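Local structure of clan CA, family C40, NlpC/P60 superfamily cysteine peptidase (Trichomonas vaginalis, 6BIO) at residues 48-52 with 174-178; 165-170 with 255-259. The protein probably acts as a cysteine peptidase of the NlpC/P60 family that hydrolyses bacterial peptidoglycan. All blocks are in the same frame, centred on the assembly; numbering follows the deposited sequence.

Interaction 1: residues 48-52 with 174-178; sequences LYFDY and MSGPD
The ring of Phe50 receives Gly176 O at its edge, in the ring plane, and Pro177 CD close by near that plane, with Phe50 CE2 to Pro177 CD at 3.8 Å; Asp51 CB lies over one face, toward the rim. The Tyr52 ring has Tyr49 CB above the centre of one face and water 1 in plane at its edge, while its OH touches Ser175 CB at 3.3 Å and is hydrogen-bonded to Gln187 of helix 182-191. Tyr52 CE2 in turn lies in plane at the edge of the Tyr49 ring, which also makes a cation-pi contact with Arg199. Ser175 OG sits between its own backbone N and carbonyl carbon (chi1 55°), which brings it to 3.2 Å from Tyr49 CB. Two waters carry the polar link. Water 1 joins Phe50 O (2.9 Å) to Ser175 O; water 2 lies 2.8 Å from Phe50 O and 2.9 Å from Ser175 OG, and also reaches Gly176 O. Phe50 O is the central carbonyl of a type II beta turn, 49-52, turned toward the loop and its cis Gly176-Pro177 peptide. Asp51 is held by salt bridges from OD2 to Arg192 and from OD1 to Arg22. The contact is a water-mediated interface between the N-terminal beta region and the NlpC/P60 domain.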
loop_
_atom_site.group_PDB
_atom_site.type_symbol
_atom_site.label_atom_id
_atom_site.label_comp_id
_atom_site.label_asym_id
_atom_site.label_seq_id
_atom_site.Cartn_x
_atom_site.Cartn_y
_atom_site.Cartn_z
ATOM N N LEU A 48 2.713 0.170 -12.987
ATOM C CA LEU A 48 3.120 -0.235 -11.648
ATOM C C LEU A 48 4.610 -0.552 -11.664
ATOM O O LEU A 48 5.204 -0.675 -12.733
ATOM C CB LEU A 48 2.307 -1.417 -11.106
ATOM C CG LEU A 48 0.842 -1.125 -10.854
ATOM C CD1 LEU A 48 0.144 -2.406 -10.425
ATOM C CD2 LEU A 48 0.636 -0.006 -9.851
ATOM N N TYR A 49 5.220 -0.644 -10.466
ATOM C CA TYR A 49 6.674 -0.505 -10.330
ATOM C C TYR A 49 7.318 -1.642 -9.538
ATOM O O TYR A 49 6.696 -2.271 -8.682
ATOM C CB TYR A 49 7.026 0.871 -9.730
ATOM C CG TYR A 49 6.522 1.974 -10.610
ATOM C CD1 TYR A 49 7.188 2.314 -11.769
ATOM C CD2 TYR A 49 5.297 2.585 -10.360
ATOM C CE1 TYR A 49 6.724 3.301 -12.610
ATOM C CE2 TYR A 49 4.800 3.523 -11.202
ATOM C CZ TYR A 49 5.506 3.891 -12.336
ATOM O OH TYR A 49 5.004 4.860 -13.194
ATOM N N PHE A 50 8.601 -1.840 -9.829
ATOM C CA PHE A 50 9.402 -2.867 -9.191
ATOM C C PHE A 50 9.270 -2.824 -7.678
ATOM O O PHE A 50 9.332 -1.757 -7.059
ATOM C CB PHE A 50 10.859 -2.623 -9.590
ATOM C CG PHE A 50 11.820 -3.569 -8.951
ATOM C CD1 PHE A 50 11.853 -4.910 -9.296
ATOM C CD2 PHE A 50 12.640 -3.108 -7.950
ATOM C CE1 PHE A 50 12.725 -5.745 -8.637
ATOM C CE2 PHE A 50 13.560 -3.961 -7.316
ATOM C CZ PHE A 50 13.580 -5.267 -7.642
ATOM N N ASP A 51 9.085 -4.001 -7.069
ATOM C CA ASP A 51 9.061 -4.205 -5.628
ATOM C C ASP A 51 7.808 -3.677 -4.951
ATOM O O ASP A 51 7.749 -3.688 -3.733
ATOM C CB ASP A 51 10.340 -3.713 -4.959
ATOM C CG ASP A 51 10.622 -4.379 -3.628
ATOM O OD1 ASP A 51 10.545 -5.619 -3.554
ATOM O OD2 ASP A 51 10.982 -3.679 -2.670
ATOM N N TYR A 52 6.799 -3.261 -5.721
ATOM C CA TYR A 52 5.485 -3.028 -5.150
ATOM C C TYR A 52 4.836 -4.360 -4.795
ATOM O O TYR A 52 5.052 -5.380 -5.449
ATOM C CB TYR A 52 4.593 -2.271 -6.151
ATOM C CG TYR A 52 4.797 -0.754 -6.232
ATOM C CD1 TYR A 52 5.927 -0.135 -5.696
ATOM C CD2 TYR A 52 3.841 0.059 -6.844
ATOM C CE1 TYR A 52 6.095 1.227 -5.782
ATOM C CE2 TYR A 52 4.017 1.417 -6.921
ATOM C CZ TYR A 52 5.134 2.004 -6.390
ATOM O OH TYR A 52 5.304 3.360 -6.472
ATOM N N MET A 174 11.703 7.089 -10.295
ATOM C CA MET A 174 11.943 5.904 -9.483
ATOM C C MET A 174 11.058 5.880 -8.242
ATOM O O MET A 174 10.673 6.925 -7.707
ATOM C CB MET A 174 13.421 5.829 -9.094
ATOM C CG MET A 174 14.339 5.739 -10.267
ATOM S SD MET A 174 14.069 4.300 -11.273
ATOM C CE MET A 174 14.819 3.092 -10.263
ATOM N N SER A 175 10.772 4.668 -7.781
ATOM C CA SER A 175 9.907 4.444 -6.640
ATOM C C SER A 175 10.418 3.298 -5.756
ATOM O O SER A 175 9.620 2.579 -5.149
ATOM C CB SER A 175 8.467 4.213 -7.057
ATOM O OG SER A 175 8.387 3.169 -7.987
ATOM N N GLY A 176 11.729 3.133 -5.637
ATOM C CA GLY A 176 12.316 2.233 -4.660
ATOM C C GLY A 176 12.766 0.913 -5.221
ATOM O O GLY A 176 12.412 0.531 -6.346
ATOM N N PRO A 177 13.520 0.154 -4.413
ATOM C CA PRO A 177 13.745 0.393 -2.982
ATOM C C PRO A 177 14.838 1.389 -2.628
ATOM O O PRO A 177 14.840 1.849 -1.501
ATOM C CB PRO A 177 14.158 -1.004 -2.455
ATOM C CG PRO A 177 14.758 -1.633 -3.624
ATOM C CD PRO A 177 13.926 -1.197 -4.806
ATOM N N ASP A 178 15.750 1.704 -3.546
ATOM C CA ASP A 178 16.921 2.486 -3.180
ATOM C C ASP A 178 16.876 3.926 -3.637
ATOM O O ASP A 178 17.549 4.760 -3.022
ATOM C CB ASP A 178 18.183 1.909 -3.791
ATOM C CG ASP A 178 18.531 0.609 -3.171
ATOM O OD1 ASP A 178 18.711 0.561 -1.922
ATOM O OD2 ASP A 178 18.597 -0.348 -3.920
HETATM O O HOH W 1 9.260 -0.145 -4.686
HETATM O O HOH W 2 10.048 0.800 -7.802
#

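Interaction 2: residues 165-170 with 255-259; sequences KLGCKY and YVVKY
Segments 165-170 and 255-259 run antiparallel and meet at a single beta bridge, Lys169 with Val256, a non-hydrogen-bonded pair. Two backbone bonds flank it: Val257 N to Cys168 O at 2.9 Å, and Tyr170 N to Tyr255 O. The second is straight at the hydrogen (175°), yet Tyr170 N stands above the Tyr255 carbonyl plane, at a C=O...N angle of 105°, so it uses neither lone pair. Just before the bridge, residues 165-168 form a type II turn, whose Gly167 N bonds to Val257 O, also at 2.9 Å. One residue, Val257, therefore has both backbone polar groups engaged by the turn.

Its side chain enters the same turn: Val257 CB lies 3.3 Å from Lys165 O, the carbonyl that accepts the turn's bond from Cys168 N, and Val257 CG2 meets Cys168 CB at 4.0 Å. Val256 CG2 lies 3.6 Å from Gly167 C. Leu166 divides its two methyls, CD1 approaching Tyr259 CE2 obliquely to the ring at 3.5 Å and CD2 resting on Lys258 CA. At the far end Tyr170 CB lies 3.4 Å from Tyr255 C, and with CG anti to the backbone N (chi1 -179°) the ring leads away toward Thr252 and Asp181.

Strand 256-261 is the last of its six-stranded antiparallel sheet, paired with strand 246-251 through Lys258 and His249; a G1 bulge at Tyr255 and Val256, facing Ser251, begins it. Val257 also packs on Ile248 and on Leu185 of helix 182-191, where Lys165 touches Leu185 and Trp188. Segment 165-170, which follows helix 154-163, bonds through Lys169 to Tyr180 of strand 179-180, thus tying this short parallel pair to the sheet's outer strand.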
loop_
_atom_site.group_PDB
_atom_site.type_symbol
_atom_site.label_atom_id
_atom_site.label_comp_id
_atom_site.label_asym_id
_atom_site.label_seq_id
_atom_site.Cartn_x
_atom_site.Cartn_y
_atom_site.Cartn_z
ATOM N N LYS A 165 13.330 5.810 4.513
ATOM C CA LYS A 165 14.017 6.093 3.264
ATOM C C LYS A 165 14.841 7.373 3.312
ATOM O O LYS A 165 15.401 7.786 2.271
ATOM C CB LYS A 165 13.040 6.130 2.089
ATOM C CG LYS A 165 12.309 4.774 1.910
ATOM C CD LYS A 165 13.259 3.634 1.620
ATOM C CE LYS A 165 12.489 2.351 1.417
ATOM N NZ LYS A 165 13.322 1.247 0.889
ATOM N N LEU A 166 14.935 8.004 4.476
ATOM C CA LEU A 166 15.846 9.134 4.605
ATOM C C LEU A 166 17.232 8.762 4.079
ATOM O O LEU A 166 17.771 7.680 4.384
ATOM C CB LEU A 166 15.944 9.574 6.066
ATOM C CG LEU A 166 14.693 10.340 6.524
ATOM C CD1 LEU A 166 14.620 10.381 8.041
ATOM C CD2 LEU A 166 14.620 11.764 5.922
ATOM N N GLY A 167 17.812 9.672 3.281
ATOM C CA GLY A 167 19.128 9.478 2.723
ATOM C C GLY A 167 19.153 8.787 1.387
ATOM O O GLY A 167 20.213 8.739 0.758
ATOM N N CYS A 168 18.041 8.200 0.943
ATOM C CA CYS A 168 18.012 7.594 -0.378
ATOM C C CYS A 168 18.175 8.681 -1.443
ATOM O O CYS A 168 17.682 9.808 -1.296
ATOM C CB CYS A 168 16.670 6.867 -0.598
ATOM S SG CYS A 168 16.436 5.381 0.336
ATOM N N LYS A 169 18.876 8.332 -2.519
ATOM C CA LYS A 169 19.141 9.279 -3.601
ATOM C C LYS A 169 17.908 9.572 -4.449
ATOM O O LYS A 169 17.075 8.695 -4.711
ATOM C CB LYS A 169 20.256 8.746 -4.492
ATOM C CG LYS A 169 20.708 9.756 -5.482
ATOM C CD LYS A 169 21.983 9.311 -6.167
ATOM C CE LYS A 169 22.272 10.178 -7.380
ATOM N NZ LYS A 169 23.445 9.695 -8.178
ATOM N N TYR A 170 17.797 10.823 -4.868
ATOM C CA TYR A 170 16.788 11.250 -5.814
ATOM C C TYR A 170 17.160 10.790 -7.214
ATOM O O TYR A 170 18.245 11.109 -7.713
ATOM C CB TYR A 170 16.695 12.775 -5.807
ATOM C CG TYR A 170 15.632 13.299 -6.750
ATOM C CD1 TYR A 170 15.859 13.407 -8.124
ATOM C CD2 TYR A 170 14.400 13.691 -6.269
ATOM C CE1 TYR A 170 14.883 13.863 -8.968
ATOM C CE2 TYR A 170 13.414 14.166 -7.100
ATOM C CZ TYR A 170 13.650 14.239 -8.461
ATOM O OH TYR A 170 12.641 14.709 -9.300
ATOM N N TYR A 255 19.561 16.229 -3.879
ATOM C CA TYR A 255 19.319 14.957 -4.564
ATOM C C TYR A 255 19.098 13.817 -3.578
ATOM O O TYR A 255 19.721 12.761 -3.664
ATOM C CB TYR A 255 20.458 14.625 -5.527
ATOM C CG TYR A 255 20.735 15.747 -6.499
ATOM C CD1 TYR A 255 20.022 15.864 -7.681
ATOM C CD2 TYR A 255 21.709 16.686 -6.207
ATOM C CE1 TYR A 255 20.265 16.920 -8.559
ATOM C CE2 TYR A 255 21.978 17.728 -7.056
ATOM C CZ TYR A 255 21.256 17.837 -8.230
ATOM O OH TYR A 255 21.533 18.898 -9.113
ATOM N N VAL A 256 18.172 14.008 -2.648
ATOM C CA VAL A 256 18.053 13.073 -1.532
ATOM C C VAL A 256 16.666 13.180 -0.919
ATOM O O VAL A 256 15.989 14.224 -1.025
ATOM C CB VAL A 256 19.202 13.363 -0.528
ATOM C CG1 VAL A 256 18.924 14.681 0.148
ATOM C CG2 VAL A 256 19.404 12.208 0.419
ATOM N N VAL A 257 16.278 12.110 -0.229
ATOM C CA VAL A 257 15.107 12.084 0.626
ATOM C C VAL A 257 15.513 12.679 1.962
ATOM O O VAL A 257 16.453 12.198 2.600
ATOM C CB VAL A 257 14.599 10.649 0.795
ATOM C CG1 VAL A 257 13.423 10.609 1.829
ATOM C CG2 VAL A 257 14.212 10.076 -0.555
ATOM N N LYS A 258 14.815 13.727 2.373
ATOM C CA LYS A 258 15.185 14.524 3.530
ATOM C C LYS A 258 13.987 15.224 4.149
ATOM O O LYS A 258 12.908 15.351 3.541
ATOM C CB LYS A 258 16.217 15.585 3.159
ATOM C CG LYS A 258 15.741 16.595 2.138
ATOM C CD LYS A 258 16.828 17.634 1.862
ATOM C CE LYS A 258 16.538 18.408 0.691
ATOM N NZ LYS A 258 17.379 19.665 0.691
ATOM N N TYR A 259 14.204 15.681 5.383
ATOM C CA TYR A 259 13.265 16.568 6.044
ATOM C C TYR A 259 13.280 17.958 5.423
ATOM O O TYR A 259 14.297 18.439 4.895
ATOM C CB TYR A 259 13.639 16.723 7.511
ATOM C CG TYR A 259 13.345 15.532 8.411
ATOM C CD1 TYR A 259 12.099 15.364 8.994
ATOM C CD2 TYR A 259 14.332 14.598 8.710
ATOM C CE1 TYR A 259 11.849 14.309 9.830
ATOM C CE2 TYR A 259 14.069 13.525 9.546
ATOM C CZ TYR A 259 12.837 13.410 10.111
ATOM O OH TYR A 259 12.586 12.328 10.914
#

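In the fold
The two contacts show how chemistry can vary with place in a fold. Interaction 1 is partly buried and joins an N-terminal turn to a loop of the NlpC/P60 domain; interaction 2 lies at the surface, within the NlpC/P60 domain. Both have apolar contacts, Phe50 with Pro177 in the first, and the difference lies in how polar groups are joined: through water in interaction 1, by direct backbone bonds in interaction 2. Their centres are about 15 Å apart, and they touch: Lys165 NZ probably donates to Pro177 O at 2.9 Å, while Asp178 O packs on Cys168 CB. Helix 182-191 is a common neighbour, Gln187 meeting the tyrosines of interaction 1 and Leu185 meeting Val257 and Lys165.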